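PDB 3WKY: prophenoloxidase b from Marsupenaeus japonicus, which carries a type 3 dicopper-oxygen cluster and, as a prophenoloxidase, is probably the precursor of an enzyme that oxidises phenols to quinones. Local coordinates for residues L29-P34 against V99-K104; D257-H262 against V388-F393. All coordinates share one frame; numbering follows the deposited sequence.

Interaction 1. Residues L29-P34 against V99-K104; sequences LGIQLP and VAIMVK. With NAG (2-acetamido-2-deoxy-beta-D-glucopyranose), chain C.
Ile31, Leu33 and Pro34 lay a run of hydrocarbon against Ile101 and Met102 on helix 93-103. Ahead of them, Leu29, at the end of helix 22-29, takes no part in the contact with 99-104; its CD1 lies 3.6 Å from C8, the acetamide methyl of the N-acetylglucosamine, a sugar also hydrogen-bonded to Arg28. Gly30 then leaves helical geometry with positive phi (63°), and the chain runs on extended. Ile31 has CG2 anti to the backbone N, and this branch meets CD1 of Ile101 at 4.2 Å, the two side chains crossing obliquely. At Leu33 the touch is lighter, CD2 reaching CG2 of Ile101 at 4.5 Å, and the side chain also touches Thr22 and Ala26 of helix 22-29. Pro34 fits closest: its CD sits 3.7 Å from Ile101 CG2, ring and side chain at about a right angle. Farther round the ring, Pro34 CB meets CE of Met102 at 4.1 Å, a methyl brought there by the bend at chi3 (-60°). Purely apolar across its width, this is an extended segment packed on a helix, near the surface of the helical N-terminal part of a hemocyanin-type fold.

Interaction 2. Residues D257-H262 against V388-F393; sequences DGYFPH and VRDPVF. With CUO (Cu2-o2 cluster), chain J.
Tyr259 OH and the carbonyl of Pro261 share the guanidinium of Arg389. The bond from Arg389 NE to Tyr259 OH is 3.0 Å long and that from NH2 to Pro261 O is 2.9 Å; both are weak, bent to about 125° at the hydrogen. The bend of the arginine at chi3 (61°) turns NE toward the phenol. Tyr259 OH has a stronger partner in Glu191, whose carboxylate also forms a long, weak ion pair with Arg389 NH2, so the buried hydroxyl lies among polar groups and the arginine charge is probably partly balanced there.

The phenol ring has neighbours over both faces, all offset toward the rim: Asp390 CA, in a CH-pi contact 4.0 Å from the centroid, and Arg389 O over one, Pro261 N over the other. Pro391 CD packs on Tyr259 CD1. An alanine in place of Tyr259 would probably leave Arg389 NE and Glu191 without their shared hydroxyl and open a gap beside Asp390 and Pro391.

Asp390 has both carboxylate oxygens engaged. OD1 caps the helix by accepting from Val392 N at 2.9 Å, from above the carboxylate plane; OD2 forms a salt bridge with Arg274 and accepts from a water that also donates to Tyr259 O. His262 ND1 bonds weakly to Phe260 O, and its NE2 to Ser375 O of a second subunit, where His374 stacks on Phe260.

Three residues after the cap, Phe393 CE1 lies 3.2 Å from O2 of the dicopper-oxygen cluster. The loop 257-262, between helices 218-239 and 294-310, thus lies against the start of helix 391-409, with Arg389 also touching Asn196 of helix 193-205.

How the interactions relate
Interaction 1 closes before interaction 2 opens along the chain; their centres are 37 Å apart and their nearest atoms about 23 Å. They share no helix. Interaction 1 lies near the surface, about 32 Å from the centre of the chain, and joins the loop after helix 22-29 to helix 93-103 of the all-alpha region. Interaction 2 is buried, 16 Å from that centre, within the copper-containing region, where helix 391-409 begins. The first borders a protein-linked glycan; the second contains a residue of the pocket around the dicopper-oxygen cluster and, on its 257-262 side, meets another subunit. One thus packs an extended segment on the helical periphery, the other a loop on a helix of the copper pocket.

Interaction 1. Residues L29-P34 against V99-K104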
loop_
_atom_site.group_PDB
_atom_site.type_symbol
_atom_site.label_atom_id
_atom_site.label_comp_id
_atom_site.label_asym_id
_atom_site.label_seq_id
_atom_site.Cartn_x
_atom_site.Cartn_y
_atom_site.Cartn_z
ATOM N N LEU A 29 6.689 52.086 -35.022
ATOM C CA LEU A 29 7.702 51.762 -36.027
ATOM C C LEU A 29 7.525 52.473 -37.367
ATOM O O LEU A 29 8.354 52.319 -38.262
ATOM C CB LEU A 29 7.743 50.250 -36.264
ATOM C CG LEU A 29 8.931 49.486 -35.678
ATOM C CD1 LEU A 29 9.452 50.155 -34.421
ATOM C CD2 LEU A 29 8.528 48.055 -35.382
ATOM N N GLY A 30 6.451 53.242 -37.510
ATOM C CA GLY A 30 6.170 53.889 -38.777
ATOM C C GLY A 30 5.928 52.869 -39.873
ATOM O O GLY A 30 6.485 52.969 -40.967
ATOM N N ILE A 31 5.102 51.876 -39.565
ATOM C CA ILE A 31 4.706 50.865 -40.535
ATOM C C ILE A 31 3.338 51.232 -41.092
ATOM O O ILE A 31 2.399 51.484 -40.331
ATOM C CB ILE A 31 4.616 49.462 -39.883
ATOM C CG1 ILE A 31 5.952 49.073 -39.244
ATOM C CG2 ILE A 31 4.183 48.414 -40.905
ATOM C CD1 ILE A 31 5.881 47.809 -38.397
ATOM N N GLN A 32 3.214 51.265 -42.414
ATOM C CA GLN A 32 1.917 51.555 -43.011
ATOM C C GLN A 32 0.960 50.382 -42.830
ATOM O O GLN A 32 1.310 49.227 -43.085
ATOM C CB GLN A 32 2.048 51.947 -44.485
ATOM C CG GLN A 32 2.114 53.454 -44.706
ATOM C CD GLN A 32 0.904 54.178 -44.142
ATOM O OE1 GLN A 32 1.038 55.137 -43.377
ATOM N NE2 GLN A 32 -0.288 53.723 -44.518
ATOM N N LEU A 33 -0.247 50.696 -42.377
ATOM C CA LEU A 33 -1.257 49.692 -42.080
ATOM C C LEU A 33 -2.254 49.546 -43.220
ATOM O O LEU A 33 -2.548 50.513 -43.924
ATOM C CB LEU A 33 -2.001 50.071 -40.800
ATOM C CG LEU A 33 -1.179 50.039 -39.515
ATOM C CD1 LEU A 33 -1.645 51.105 -38.526
ATOM C CD2 LEU A 33 -1.263 48.654 -38.896
ATOM N N PRO A 34 -2.780 48.328 -43.402
ATOM C CA PRO A 34 -3.917 48.067 -44.290
ATOM C C PRO A 34 -5.175 48.661 -43.650
ATOM O O PRO A 34 -5.071 49.211 -42.554
ATOM C CB PRO A 34 -3.981 46.535 -44.318
ATOM C CG PRO A 34 -3.399 46.115 -43.006
ATOM C CD PRO A 34 -2.294 47.099 -42.751
ATOM N N VAL A 99 1.080 40.074 -45.456
ATOM C CA VAL A 99 0.231 39.026 -44.889
ATOM C C VAL A 99 0.396 38.958 -43.368
ATOM O O VAL A 99 -0.587 38.840 -42.632
ATOM C CB VAL A 99 0.511 37.655 -45.535
ATOM C CG1 VAL A 99 -0.141 36.535 -44.736
ATOM C CG2 VAL A 99 0.017 37.639 -46.973
ATOM N N ALA A 100 1.641 39.054 -42.909
ATOM C CA ALA A 100 1.956 39.089 -41.481
ATOM C C ALA A 100 1.226 40.229 -40.772
ATOM O O ALA A 100 0.521 40.004 -39.787
ATOM C CB ALA A 100 3.458 39.215 -41.273
ATOM N N ILE A 101 1.412 41.449 -41.272
ATOM C CA ILE A 101 0.772 42.637 -40.704
ATOM C C ILE A 101 -0.752 42.507 -40.652
ATOM O O ILE A 101 -1.379 42.880 -39.660
ATOM C CB ILE A 101 1.155 43.907 -41.498
ATOM C CG1 ILE A 101 2.630 44.249 -41.284
ATOM C CG2 ILE A 101 0.286 45.088 -41.085
ATOM C CD1 ILE A 101 2.971 44.582 -39.849
ATOM N N MET A 102 -1.346 41.961 -41.710
ATOM C CA MET A 102 -2.798 41.813 -41.766
ATOM C C MET A 102 -3.339 40.776 -40.777
ATOM O O MET A 102 -4.397 40.976 -40.174
ATOM C CB MET A 102 -3.258 41.457 -43.187
ATOM C CG MET A 102 -4.770 41.295 -43.317
ATOM S SD MET A 102 -5.367 41.153 -45.019
ATOM C CE MET A 102 -4.802 42.724 -45.681
ATOM N N VAL A 103 -2.612 39.672 -40.612
ATOM C CA VAL A 103 -3.115 38.542 -39.830
ATOM C C VAL A 103 -2.787 38.652 -38.334
ATOM O O VAL A 103 -3.411 37.989 -37.503
ATOM C CB VAL A 103 -2.598 37.196 -40.397
ATOM C CG1 VAL A 103 -1.183 36.922 -39.923
ATOM C CG2 VAL A 103 -3.515 36.062 -40.004
ATOM N N LYS A 104 -1.828 39.511 -38.004
ATOM C CA LYS A 104 -1.279 39.595 -36.655
ATOM C C LYS A 104 -2.317 39.833 -35.555
ATOM O O LYS A 104 -2.208 39.256 -34.469
ATOM C CB LYS A 104 -0.201 40.673 -36.592
ATOM C CG LYS A 104 0.447 40.820 -35.235
ATOM C CD LYS A 104 1.438 41.964 -35.236
ATOM C CE LYS A 104 2.366 41.890 -34.045
ATOM N NZ LYS A 104 1.790 42.365 -32.763
HETATM C C1 NAG C . 13.579 51.595 -30.556
HETATM C C2 NAG C . 12.167 51.895 -31.054
HETATM C C3 NAG C . 12.165 52.797 -32.286
HETATM C C4 NAG C . 13.077 53.997 -32.073
HETATM C C5 NAG C . 14.454 53.551 -31.590
HETATM C C6 NAG C . 15.352 54.753 -31.312
HETATM C C7 NAG C . 10.398 50.345 -30.525
HETATM C C8 NAG C . 9.522 49.211 -30.966
HETATM N N2 NAG C . 11.429 50.666 -31.302
HETATM O O3 NAG C . 10.852 53.255 -32.514
HETATM O O4 NAG C . 13.199 54.716 -33.279
HETATM O O5 NAG C . 14.327 52.786 -30.406
HETATM O O6 NAG C . 14.737 55.573 -30.341
HETATM O O7 NAG C . 10.155 50.939 -29.479
#

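Interaction 2. Residues D257-H262 against V388-F393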
loop_
_atom_site.group_PDB
_atom_site.type_symbol
_atom_site.label_atom_id
_atom_site.label_comp_id
_atom_site.label_asym_id
_atom_site.label_seq_id
_atom_site.Cartn_x
_atom_site.Cartn_y
_atom_site.Cartn_z
ATOM N N ASP A 257 10.161 14.737 -7.946
ATOM C CA ASP A 257 10.516 16.154 -7.910
ATOM C C ASP A 257 9.579 17.014 -8.739
ATOM O O ASP A 257 9.516 16.877 -9.969
ATOM C CB ASP A 257 11.955 16.353 -8.385
ATOM C CG ASP A 257 12.939 15.583 -7.546
ATOM O OD1 ASP A 257 12.850 15.681 -6.302
ATOM O OD2 ASP A 257 13.771 14.859 -8.126
ATOM N N GLY A 258 8.857 17.901 -8.056
ATOM C CA GLY A 258 7.987 18.835 -8.737
ATOM C C GLY A 258 8.812 19.995 -9.276
ATOM O O GLY A 258 10.052 19.970 -9.233
ATOM N N TYR A 259 8.128 21.010 -9.788
ATOM C CA TYR A 259 8.809 22.185 -10.323
ATOM C C TYR A 259 7.833 23.354 -10.335
ATOM O O TYR A 259 6.701 23.229 -10.793
ATOM C CB TYR A 259 9.374 21.902 -11.726
ATOM C CG TYR A 259 10.075 23.110 -12.320
ATOM C CD1 TYR A 259 11.180 23.674 -11.688
ATOM C CD2 TYR A 259 9.605 23.710 -13.494
ATOM C CE1 TYR A 259 11.810 24.801 -12.203
ATOM C CE2 TYR A 259 10.241 24.831 -14.024
ATOM C CZ TYR A 259 11.330 25.375 -13.368
ATOM O OH TYR A 259 11.958 26.498 -13.878
ATOM N N PHE A 260 8.276 24.475 -9.783
ATOM C CA PHE A 260 7.495 25.697 -9.769
ATOM C C PHE A 260 8.260 26.727 -10.615
ATOM O O PHE A 260 9.264 27.281 -10.173
ATOM C CB PHE A 260 7.329 26.182 -8.327
ATOM C CG PHE A 260 6.429 25.292 -7.480
ATOM C CD1 PHE A 260 6.839 24.015 -7.087
ATOM C CD2 PHE A 260 5.178 25.742 -7.080
ATOM C CE1 PHE A 260 5.993 23.201 -6.311
ATOM C CE2 PHE A 260 4.331 24.941 -6.310
ATOM C CZ PHE A 260 4.732 23.680 -5.923
ATOM N N PRO A 261 7.793 26.967 -11.843
ATOM C CA PRO A 261 8.580 27.755 -12.808
ATOM C C PRO A 261 8.739 29.246 -12.475
ATOM O O PRO A 261 9.719 29.868 -12.911
ATOM C CB PRO A 261 7.798 27.578 -14.125
ATOM C CG PRO A 261 6.389 27.248 -13.691
ATOM C CD PRO A 261 6.569 26.401 -12.441
ATOM N N HIS A 262 7.798 29.804 -11.719
ATOM C CA HIS A 262 7.782 31.244 -11.436
ATOM C C HIS A 262 7.795 32.083 -12.719
ATOM O O HIS A 262 8.571 33.029 -12.843
ATOM C CB HIS A 262 8.939 31.627 -10.503
ATOM C CG HIS A 262 8.827 31.028 -9.132
ATOM N ND1 HIS A 262 9.332 29.784 -8.818
ATOM C CD2 HIS A 262 8.245 31.493 -8.001
ATOM C CE1 HIS A 262 9.075 29.515 -7.549
ATOM N NE2 HIS A 262 8.424 30.537 -7.030
ATOM N N VAL A 388 12.659 22.633 -21.035
ATOM C CA VAL A 388 13.985 22.274 -20.510
ATOM C C VAL A 388 14.216 22.759 -19.062
ATOM O O VAL A 388 14.986 22.153 -18.314
ATOM C CB VAL A 388 15.094 22.763 -21.476
ATOM C CG1 VAL A 388 16.504 22.563 -20.891
ATOM C CG2 VAL A 388 14.970 22.021 -22.805
ATOM N N ARG A 389 13.525 23.821 -18.657
ATOM C CA ARG A 389 13.600 24.324 -17.281
ATOM C C ARG A 389 13.267 23.263 -16.225
ATOM O O ARG A 389 13.828 23.275 -15.129
ATOM C CB ARG A 389 12.627 25.500 -17.077
ATOM C CG ARG A 389 12.937 26.760 -17.917
ATOM C CD ARG A 389 11.844 27.823 -17.716
ATOM N NE ARG A 389 11.725 28.272 -16.325
ATOM C CZ ARG A 389 12.308 29.364 -15.829
ATOM N NH1 ARG A 389 13.088 30.125 -16.596
ATOM N NH2 ARG A 389 12.121 29.695 -14.560
ATOM N N ASP A 390 12.334 22.373 -16.553
ATOM C CA ASP A 390 11.754 21.445 -15.568
ATOM C C ASP A 390 12.673 20.244 -15.398
ATOM O O ASP A 390 13.057 19.624 -16.388
ATOM C CB ASP A 390 10.375 20.990 -16.078
ATOM C CG ASP A 390 9.515 20.330 -15.008
ATOM O OD1 ASP A 390 10.050 19.576 -14.163
ATOM O OD2 ASP A 390 8.275 20.536 -15.039
ATOM N N PRO A 391 13.052 19.904 -14.144
ATOM C CA PRO A 391 13.885 18.699 -13.989
ATOM C C PRO A 391 13.266 17.451 -14.622
ATOM O O PRO A 391 13.997 16.560 -15.070
ATOM C CB PRO A 391 14.019 18.540 -12.462
ATOM C CG PRO A 391 12.860 19.389 -11.878
ATOM C CD PRO A 391 12.761 20.549 -12.847
ATOM N N VAL A 392 11.937 17.381 -14.672
ATOM C CA VAL A 392 11.314 16.199 -15.253
ATOM C C VAL A 392 11.540 16.105 -16.762
ATOM O O VAL A 392 11.410 15.026 -17.339
ATOM C CB VAL A 392 9.808 16.087 -14.912
ATOM C CG1 VAL A 392 8.945 16.886 -15.911
ATOM C CG2 VAL A 392 9.386 14.628 -14.910
ATOM N N PHE A 393 11.884 17.222 -17.402
ATOM C CA PHE A 393 12.272 17.164 -18.817
ATOM C C PHE A 393 13.353 16.112 -19.028
ATOM O O PHE A 393 13.318 15.312 -19.990
ATOM C CB PHE A 393 12.805 18.519 -19.294
ATOM C CG PHE A 393 13.267 18.503 -20.729
ATOM C CD1 PHE A 393 12.369 18.753 -21.758
ATOM C CD2 PHE A 393 14.591 18.196 -21.046
ATOM C CE1 PHE A 393 12.791 18.717 -23.092
ATOM C CE2 PHE A 393 15.031 18.153 -22.374
ATOM C CZ PHE A 393 14.123 18.412 -23.403
HETATM CU CU1 CUO J . 12.866 18.515 -27.419
HETATM CU CU2 CUO J . 10.725 16.329 -25.520
HETATM O O1 CUO J . 11.271 17.347 -27.132
HETATM O O2 CUO J . 11.237 18.420 -25.867
HETATM O O HOH W 1 6.199 22.181 -13.466
#